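Local coordinates for protein inulin fructotransferase (Bacillus sp. snu-7, PDB 2INV) that converts inulin into cyclic di-fructose anhydride by intramolecular transfer of fructosyl units, working from a right-handed parallel beta-helix in a three-chain assembly, at residues Ala43-Lys46 and Gln47-Thr50; Thr50-Asp53 and Ala54-Gly57; Glu301-Pro304 and Pro305-Gly308; Asn337-Pro340 and Ala341-Ala344. All coordinates share one frame; numbering follows the deposited sequence.

Contact 1 of 4, residues Ala43-Lys46 and Gln47-Thr50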
loop_
_atom_site.group_PDB
_atom_site.type_symbol
_atom_site.label_atom_id
_atom_site.label_comp_id
_atom_site.label_asym_id
_atom_site.label_seq_id
_atom_site.Cartn_x
_atom_site.Cartn_y
_atom_site.Cartn_z
ATOM N N ALA A 43 8.189 -30.544 -13.450
ATOM C CA ALA A 43 8.318 -31.990 -13.441
ATOM C C ALA A 43 9.628 -32.371 -12.756
ATOM O O ALA A 43 9.704 -33.400 -12.094
ATOM C CB ALA A 43 8.279 -32.533 -14.867
ATOM N N ASP A 44 10.655 -31.539 -12.902
ATOM C CA ASP A 44 11.940 -31.828 -12.273
ATOM C C ASP A 44 11.877 -31.554 -10.777
ATOM O O ASP A 44 12.558 -32.211 -9.991
ATOM C CB ASP A 44 13.064 -30.987 -12.880
ATOM C CG ASP A 44 14.421 -31.306 -12.263
ATOM O OD1 ASP A 44 14.965 -32.401 -12.534
ATOM O OD2 ASP A 44 14.935 -30.465 -11.494
ATOM N N ILE A 45 11.064 -30.576 -10.389
ATOM C CA ILE A 45 10.911 -30.220 -8.986
ATOM C C ILE A 45 10.239 -31.386 -8.274
ATOM O O ILE A 45 10.678 -31.807 -7.200
ATOM C CB ILE A 45 10.039 -28.962 -8.826
ATOM C CG1 ILE A 45 10.747 -27.764 -9.464
ATOM C CG2 ILE A 45 9.762 -28.693 -7.347
ATOM C CD1 ILE A 45 9.920 -26.490 -9.469
ATOM N N LYS A 46 9.170 -31.905 -8.877
ATOM C CA LYS A 46 8.439 -33.032 -8.306
ATOM C C LYS A 46 9.357 -34.250 -8.322
ATOM O O LYS A 46 9.295 -35.102 -7.440
ATOM C CB LYS A 46 7.172 -33.317 -9.114
ATOM C CG LYS A 46 6.149 -32.188 -9.047
ATOM C CD LYS A 46 4.757 -32.642 -9.501
ATOM C CE LYS A 46 4.533 -32.389 -10.973
ATOM N NZ LYS A 46 3.147 -32.787 -11.372
ATOM N N GLN A 47 10.220 -34.306 -9.330
ATOM C CA GLN A 47 11.179 -35.385 -9.479
ATOM C C GLN A 47 11.961 -35.462 -8.195
ATOM O O GLN A 47 12.042 -36.495 -7.528
ATOM C CB GLN A 47 12.172 -35.031 -10.569
ATOM C CG GLN A 47 13.022 -36.174 -11.016
ATOM C CD GLN A 47 12.213 -37.173 -11.770
ATOM O OE1 GLN A 47 11.541 -38.026 -11.179
ATOM N NE2 GLN A 47 12.230 -37.055 -13.098
ATOM N N ARG A 48 12.538 -34.313 -7.880
ATOM C CA ARG A 48 13.400 -34.127 -6.733
ATOM C C ARG A 48 12.759 -34.067 -5.348
ATOM O O ARG A 48 13.278 -34.671 -4.407
ATOM C CB ARG A 48 14.263 -32.889 -6.991
ATOM C CG ARG A 48 15.237 -33.119 -8.146
ATOM C CD ARG A 48 16.148 -31.928 -8.444
ATOM N NE ARG A 48 15.398 -30.687 -8.577
ATOM C CZ ARG A 48 15.176 -29.847 -7.572
ATOM N NH1 ARG A 48 15.653 -30.118 -6.363
ATOM N NH2 ARG A 48 14.477 -28.738 -7.773
ATOM N N GLN A 49 11.644 -33.360 -5.201
ATOM C CA GLN A 49 11.009 -33.265 -3.890
ATOM C C GLN A 49 9.820 -34.215 -3.772
ATOM O O GLN A 49 8.674 -33.849 -4.024
ATOM C CB GLN A 49 10.602 -31.814 -3.634
ATOM C CG GLN A 49 11.732 -30.846 -3.966
ATOM C CD GLN A 49 11.384 -29.387 -3.776
ATOM O OE1 GLN A 49 12.227 -28.515 -3.990
ATOM N NE2 GLN A 49 10.150 -29.112 -3.354
ATOM N N THR A 50 10.116 -35.452 -3.387
ATOM C CA THR A 50 9.102 -36.491 -3.238
ATOM C C THR A 50 8.515 -36.605 -1.825
ATOM O O THR A 50 7.436 -37.178 -1.638
ATOM C CB THR A 50 9.682 -37.869 -3.658
ATOM O OG1 THR A 50 10.872 -38.148 -2.904
ATOM C CG2 THR A 50 10.033 -37.863 -5.152
HETATM O O HOH W 1 7.072 -35.892 -5.915
#
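Asp44 turns its carboxylate toward Arg48, one helical turn on, by setting CG opposite its own backbone N (chi1 -178°); Arg48 runs out extended and then kinks at chi3 (-50°), which brings NE back to meet it. Asp44 OD2 and Arg48 NE lie 3.0 Å apart in a salt bridge that is also a hydrogen bond. The acid oxygen sits at the edge of the guanidinium, close to its plane, whereas NE approaches OD2 from above the carboxylate plane, the two flat groups being 40° apart. Tyr15 OH, from strand 14-16, hydrogen-bonds both Asp44 OD2 and Arg48 NH2. With an alanine in place of Asp44, the Arg48 guanidinium would probably lose its anionic mate and be freer to swing, and Tyr15 OH would lose its bond to the carboxylate. On the buried side Ile45 and Gln49 run side by side, Ile45 CG2 packing 4.0 Å from Gln49 CD. The backbone here is the end of helix 30-48: Arg48 N reaches Asp44 O at 3.0 Å, and Gln49 N reaches Ile45 O at 2.7 Å just where the chain leaves helical angles. One water donates to Lys46 O (2.8 Å) and Gln49 O, bridging the two carbonyls at the helix end, while Lys46 NZ points off to a salt bridge with Asp76. Asp44 OD2 is thus gripped by both Arg48 NE and Tyr15 OH, and the opposite charges of Asp44 and Arg48 probably offset each other on the last helical turn.

Contact 2 of 4, residues Thr50-Asp53 and Ala54-Gly57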
loop_
_atom_site.group_PDB
_atom_site.type_symbol
_atom_site.label_atom_id
_atom_site.label_comp_id
_atom_site.label_asym_id
_atom_site.label_seq_id
_atom_site.Cartn_x
_atom_site.Cartn_y
_atom_site.Cartn_z
ATOM N N THR A 50 10.116 -35.452 -3.387
ATOM C CA THR A 50 9.102 -36.491 -3.238
ATOM C C THR A 50 8.515 -36.605 -1.825
ATOM O O THR A 50 7.436 -37.178 -1.638
ATOM C CB THR A 50 9.682 -37.869 -3.658
ATOM O OG1 THR A 50 10.872 -38.148 -2.904
ATOM C CG2 THR A 50 10.033 -37.863 -5.152
ATOM N N SER A 51 9.207 -36.035 -0.841
ATOM C CA SER A 51 8.772 -36.075 0.560
ATOM C C SER A 51 7.847 -34.929 0.982
ATOM O O SER A 51 8.199 -33.753 0.858
ATOM C CB SER A 51 9.977 -36.032 1.498
ATOM O OG SER A 51 10.827 -37.152 1.337
ATOM N N PRO A 52 6.638 -35.250 1.458
ATOM C CA PRO A 52 5.734 -34.183 1.891
ATOM C C PRO A 52 6.385 -33.327 2.979
ATOM O O PRO A 52 5.938 -32.228 3.271
ATOM C CB PRO A 52 4.539 -34.965 2.413
ATOM C CG PRO A 52 4.424 -36.041 1.400
ATOM C CD PRO A 52 5.873 -36.474 1.154
ATOM N N ASP A 53 7.449 -33.844 3.580
ATOM C CA ASP A 53 8.143 -33.129 4.638
ATOM C C ASP A 53 9.344 -32.379 4.080
ATOM O O ASP A 53 10.002 -31.621 4.785
ATOM C CB ASP A 53 8.580 -34.105 5.733
ATOM C CG ASP A 53 8.849 -33.407 7.053
ATOM O OD1 ASP A 53 7.995 -32.593 7.474
ATOM O OD2 ASP A 53 9.908 -33.667 7.660
ATOM N N ALA A 54 9.614 -32.601 2.800
ATOM C CA ALA A 54 10.718 -31.949 2.122
ATOM C C ALA A 54 10.268 -31.436 0.765
ATOM O O ALA A 54 10.725 -31.915 -0.282
ATOM C CB ALA A 54 11.886 -32.917 1.963
ATOM N N ARG A 55 9.355 -30.468 0.785
ATOM C CA ARG A 55 8.874 -29.878 -0.460
ATOM C C ARG A 55 8.803 -28.352 -0.375
ATOM O O ARG A 55 7.724 -27.747 -0.348
ATOM C CB ARG A 55 7.550 -30.518 -0.882
ATOM C CG ARG A 55 7.810 -31.899 -1.490
ATOM C CD ARG A 55 6.712 -32.412 -2.421
ATOM N NE ARG A 55 5.617 -33.058 -1.710
ATOM C CZ ARG A 55 4.974 -34.135 -2.150
ATOM N NH1 ARG A 55 5.313 -34.695 -3.300
ATOM N NH2 ARG A 55 3.988 -34.661 -1.436
ATOM N N PRO A 56 9.992 -27.725 -0.272
ATOM C CA PRO A 56 10.355 -26.307 -0.177
ATOM C C PRO A 56 9.830 -25.521 -1.362
ATOM O O PRO A 56 9.465 -24.344 -1.239
ATOM C CB PRO A 56 11.875 -26.349 -0.189
ATOM C CG PRO A 56 12.160 -27.556 0.603
ATOM C CD PRO A 56 11.155 -28.565 0.076
ATOM N N GLY A 57 9.811 -26.180 -2.515
ATOM C CA GLY A 57 9.340 -25.536 -3.721
ATOM C C GLY A 57 10.549 -25.071 -4.497
ATOM O O GLY A 57 11.636 -25.638 -4.363
HETATM O O HOH W 2 11.614 -34.543 -0.924
#
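Thr50 meets Arg55 through its backbone: Thr50 O lies 3.7 Å from Arg55 NH1, above one face of the guanidinium and displaced toward its rim. Ser51 follows with a carbonyl that serves two neighbours. Ser51 O accepts Ala54 N at 2.7 Å, the donor standing above the carbonyl plane, and Arg55 CG rests 3.0 Å from the same oxygen. Ser51 CB also packs on Ala54 CB at 3.7 Å, and a water accepts from Ser51 N and donates to Ala54 O (2.8 Å), linking the two ends of the turn. This is a type I beta turn, Ser51 to Ala54, in the connection between helix 30-48 and strand 58-62 at one end of the beta-helix. At its first corner Pro52 lies alongside Arg55, both side chains pointing the same way; Pro52 CG comes within 3.2 Å of Arg55 NH2, and CD sits over the same guanidinium face as Thr50 O. A bend at chi3 (-84°) lays the guanidinium beside the Pro52 ring, and NH2 bonds to Gln104 O of the second subunit. Pro52 itself packs on Trp103 of that subunit. Asp53, at the second corner, sends OD1 to a hydrogen bond with Gln107 NE2 of the second subunit.

Contact 3 of 4, residues Glu301-Pro304 and Pro305-Gly308. With FRU (beta-D-fructofuranose), chain D.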
loop_
_atom_site.group_PDB
_atom_site.type_symbol
_atom_site.label_atom_id
_atom_site.label_comp_id
_atom_site.label_asym_id
_atom_site.label_seq_id
_atom_site.Cartn_x
_atom_site.Cartn_y
_atom_site.Cartn_z
ATOM N N GLU A 301 -17.392 8.043 -22.161
ATOM C CA GLU A 301 -16.245 7.443 -22.834
ATOM C C GLU A 301 -15.475 8.523 -23.592
ATOM O O GLU A 301 -16.038 9.232 -24.426
ATOM C CB GLU A 301 -16.731 6.375 -23.813
ATOM C CG GLU A 301 -15.678 5.907 -24.803
ATOM C CD GLU A 301 -14.507 5.226 -24.135
ATOM O OE1 GLU A 301 -14.682 4.094 -23.634
ATOM O OE2 GLU A 301 -13.410 5.823 -24.105
ATOM N N GLY A 302 -14.180 8.637 -23.317
ATOM C CA GLY A 302 -13.378 9.662 -23.962
ATOM C C GLY A 302 -12.508 9.262 -25.142
ATOM O O GLY A 302 -12.033 10.146 -25.869
ATOM N N TYR A 303 -12.311 7.962 -25.359
ATOM C CA TYR A 303 -11.489 7.503 -26.480
ATOM C C TYR A 303 -12.406 7.017 -27.607
ATOM O O TYR A 303 -13.036 5.968 -27.501
ATOM C CB TYR A 303 -10.560 6.396 -25.985
ATOM C CG TYR A 303 -9.469 5.940 -26.931
ATOM C CD1 TYR A 303 -8.638 6.850 -27.589
ATOM C CD2 TYR A 303 -9.215 4.577 -27.104
ATOM C CE1 TYR A 303 -7.576 6.406 -28.395
ATOM C CE2 TYR A 303 -8.159 4.130 -27.895
ATOM C CZ TYR A 303 -7.345 5.045 -28.537
ATOM O OH TYR A 303 -6.297 4.587 -29.300
ATOM N N PRO A 304 -12.490 7.794 -28.698
ATOM C CA PRO A 304 -13.291 7.565 -29.904
ATOM C C PRO A 304 -13.564 6.121 -30.357
ATOM O O PRO A 304 -14.716 5.759 -30.607
ATOM C CB PRO A 304 -12.545 8.393 -30.942
ATOM C CG PRO A 304 -12.224 9.612 -30.148
ATOM C CD PRO A 304 -11.718 9.045 -28.831
ATOM N N PRO A 305 -12.519 5.289 -30.498
ATOM C CA PRO A 305 -12.742 3.902 -30.923
ATOM C C PRO A 305 -13.861 3.209 -30.152
ATOM O O PRO A 305 -14.575 2.351 -30.685
ATOM C CB PRO A 305 -11.395 3.254 -30.662
ATOM C CG PRO A 305 -10.453 4.320 -31.049
ATOM C CD PRO A 305 -11.075 5.596 -30.477
ATOM N N PHE A 306 -14.027 3.616 -28.899
ATOM C CA PHE A 306 -15.029 3.030 -28.018
ATOM C C PHE A 306 -16.252 3.876 -27.779
ATOM O O PHE A 306 -17.101 3.517 -26.964
ATOM C CB PHE A 306 -14.382 2.721 -26.689
ATOM C CG PHE A 306 -13.375 1.665 -26.792
ATOM C CD1 PHE A 306 -13.767 0.339 -26.926
ATOM C CD2 PHE A 306 -12.030 1.983 -26.886
ATOM C CE1 PHE A 306 -12.841 -0.651 -27.161
ATOM C CE2 PHE A 306 -11.088 0.989 -27.125
ATOM C CZ PHE A 306 -11.497 -0.328 -27.264
ATOM N N ILE A 307 -16.360 5.002 -28.466
ATOM C CA ILE A 307 -17.532 5.808 -28.233
ATOM C C ILE A 307 -18.732 5.051 -28.752
ATOM O O ILE A 307 -18.678 4.403 -29.799
ATOM C CB ILE A 307 -17.429 7.177 -28.897
ATOM C CG1 ILE A 307 -16.313 7.965 -28.216
ATOM C CG2 ILE A 307 -18.753 7.905 -28.774
ATOM C CD1 ILE A 307 -16.039 9.305 -28.828
ATOM N N GLY A 308 -19.811 5.112 -27.987
ATOM C CA GLY A 308 -21.031 4.438 -28.369
ATOM C C GLY A 308 -21.232 3.088 -27.702
ATOM O O GLY A 308 -22.304 2.502 -27.827
HETATM C C1 FRU D . -7.102 3.146 -24.197
HETATM C C2 FRU D . -7.132 3.338 -22.620
HETATM C C3 FRU D . -7.020 2.010 -21.819
HETATM C C4 FRU D . -7.891 2.220 -20.560
HETATM C C5 FRU D . -8.916 3.196 -21.058
HETATM C C6 FRU D . -9.051 4.329 -20.029
HETATM O O1 FRU D . -7.904 2.011 -24.616
HETATM O O3 FRU D . -5.946 1.141 -21.555
HETATM O O4 FRU D . -8.406 1.007 -20.041
HETATM O O5 FRU D . -8.487 3.666 -22.385
HETATM O O6 FRU D . -10.287 4.884 -20.228
HETATM O O HOH W 3 -17.111 2.977 -24.057
#
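Tyr303 carries the Pro305 ring on one face: Pro305 CD stands 3.8 Å from the ring centroid and only 7° off the normal, a CH-pi contact, with CG beside it over CE2. Phe306 is met at its edge, where Tyr303 CD2 lies in the plane of the phenyl ring, 3.8 Å from Phe306 CD2. The Phe306 ring also forms a cation-pi pair with Arg252. Glu301 crosses Phe306 obliquely, its OE1 3.4 Å from Phe306 CB, and makes a salt bridge from OE1 to Arg252 NE. A bend at chi2 (63°) turns the carboxylate back to Tyr303 N, which OE2 accepts through its anti lone pair at 2.7 Å, so one carboxylate fixes both the backbone of Tyr303 and the arginine. A water donates to both Glu301 OE1 and Phe306 O, linking the two. The chain bends tightly through the two prolines: Phe306 N bonds to Tyr303 O (2.9 Å) and Ile307 N to Pro304 O (2.8 Å), while Ile307 CD1 packs against Pro304 CG. Tyr303 CD2 approaches O1 of the bound fructose to 3.8 Å, a packing contact, whereas Ser93, Glu204, Pro251 and Arg252 hydrogen-bond the sugar. The loop thus lends Tyr303 to the glycan pocket of the beta-helix, with Phe306 beside it paired to Arg252, which also bonds the sugar.

Contact 4 of 4, residues Asn337-Pro340 and Ala341-Ala344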
loop_
_atom_site.group_PDB
_atom_site.type_symbol
_atom_site.label_atom_id
_atom_site.label_comp_id
_atom_site.label_asym_id
_atom_site.label_seq_id
_atom_site.Cartn_x
_atom_site.Cartn_y
_atom_site.Cartn_z
ATOM N N ASN A 337 -20.022 13.826 -14.716
ATOM C CA ASN A 337 -20.067 14.697 -15.889
ATOM C C ASN A 337 -20.487 13.871 -17.103
ATOM O O ASN A 337 -19.672 13.164 -17.711
ATOM C CB ASN A 337 -18.692 15.313 -16.149
ATOM C CG ASN A 337 -18.743 16.449 -17.133
ATOM O OD1 ASN A 337 -17.717 17.030 -17.474
ATOM N ND2 ASN A 337 -19.940 16.794 -17.572
ATOM N N VAL A 338 -21.766 13.957 -17.447
ATOM C CA VAL A 338 -22.299 13.205 -18.565
ATOM C C VAL A 338 -23.301 14.034 -19.367
ATOM O O VAL A 338 -24.195 14.670 -18.808
ATOM C CB VAL A 338 -22.986 11.912 -18.067
ATOM C CG1 VAL A 338 -23.614 11.156 -19.238
ATOM C CG2 VAL A 338 -21.972 11.030 -17.363
ATOM N N PRO A 339 -23.124 14.077 -20.696
ATOM C CA PRO A 339 -23.991 14.808 -21.624
ATOM C C PRO A 339 -25.471 14.504 -21.390
ATOM O O PRO A 339 -25.870 13.338 -21.340
ATOM C CB PRO A 339 -23.511 14.311 -22.983
ATOM C CG PRO A 339 -22.034 14.235 -22.776
ATOM C CD PRO A 339 -21.876 13.665 -21.368
ATOM N N PRO A 340 -26.295 15.547 -21.202
ATOM C CA PRO A 340 -27.725 15.315 -20.983
ATOM C C PRO A 340 -28.270 14.286 -21.960
ATOM O O PRO A 340 -29.119 13.462 -21.599
ATOM C CB PRO A 340 -28.334 16.685 -21.220
ATOM C CG PRO A 340 -27.303 17.596 -20.654
ATOM C CD PRO A 340 -25.968 16.983 -21.100
ATOM N N ALA A 341 -27.735 14.319 -23.178
ATOM C CA ALA A 341 -28.155 13.431 -24.249
ATOM C C ALA A 341 -27.658 11.995 -24.148
ATOM O O ALA A 341 -28.113 11.131 -24.899
ATOM C CB ALA A 341 -27.735 14.026 -25.586
ATOM N N ASN A 342 -26.716 11.729 -23.256
ATOM C CA ASN A 342 -26.237 10.369 -23.148
ATOM C C ASN A 342 -26.860 9.736 -21.922
ATOM O O ASN A 342 -26.650 8.551 -21.634
ATOM C CB ASN A 342 -24.719 10.339 -23.067
ATOM C CG ASN A 342 -24.068 10.728 -24.374
ATOM O OD1 ASN A 342 -24.423 10.225 -25.439
ATOM N ND2 ASN A 342 -23.112 11.636 -24.298
ATOM N N ILE A 343 -27.671 10.529 -21.233
ATOM C CA ILE A 343 -28.330 10.073 -20.032
ATOM C C ILE A 343 -29.575 9.225 -20.276
ATOM O O ILE A 343 -30.570 9.654 -20.871
ATOM C CB ILE A 343 -28.643 11.271 -19.129
ATOM C CG1 ILE A 343 -27.315 11.932 -18.722
ATOM C CG2 ILE A 343 -29.422 10.831 -17.899
ATOM C CD1 ILE A 343 -27.452 13.205 -17.946
ATOM N N ALA A 344 -29.481 8.000 -19.779
ATOM C CA ALA A 344 -30.512 6.986 -19.890
ATOM C C ALA A 344 -31.364 6.899 -18.622
ATOM O O ALA A 344 -30.821 6.702 -17.529
ATOM C CB ALA A 344 -29.875 5.645 -20.147
#
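Pro340 and Ile343 lie three residues apart and meet through the Pro340 backbone, whose O and CA face Ile343. Ile343 N bonds to Pro340 O at 3.3 Å, the donor standing well above the carbonyl plane, and Ile343 CB rests close to the same oxygen. The side chain then reaches back over the Pro339-Pro340 backbone: with CG1 beside the backbone N (chi1 -62°), CG1 comes 3.3 Å from Pro339 O and CD1 lies 3.7 Å from Pro340 CA. Val338 points toward this group, and its CG1 packs across Ile343 CG1 at 3.8 Å. Cutting the side chain at Ile343 back to an alanine is likely to leave Val338 CG1 without this apolar mate and open a gap between the two arms of the turn. The loop joins strand 328-337 to strand 351-357, making a tight proline-rich bend between successive strands of the right-handed parallel beta-helix. A second bond, one residue earlier, overlaps the first: Asn342 N meets Pro339 O at 2.6 Å and a nearly straight 163°, while Ile343 N adds a weak bond to that oxygen. Pro339 and Pro340 have no N-H of their own, so here they contribute carbonyl acceptors. The Asn342 side chain lies across the Pro339 ring, and ND2 approaches Pro339 CB to 3.0 Å, a tight approach. Ile343 also touches Pro350, and Val338 lies against Arg298 of strand 285-299, while Ala344 N hydrogen-bonds Asp315 OD2.

How the contacts relate
All four contacts are local bends or helix ends, and none lies in the interior of the beta-helix: contacts 1 and 4 are partly buried, contacts 2 and 3 lie at the surface. Contacts 1 and 2 share Thr50 and touch through Gln49, which packs on Arg55 and Pro56; their centres are 9 Å apart, across the chain's centre from the other pair. Contact 1 relies on charge within its own chain, whereas the arginine and aspartate of contact 2 turn to another subunit. Contacts 3 and 4, centres 14 Å apart, are both proline-rich bends between strands, but contact 3 adds aromatics and a carboxylate at the sugar pocket while contact 4 combines backbone hydrogen bonds with a Val338-Ile343 apolar pair.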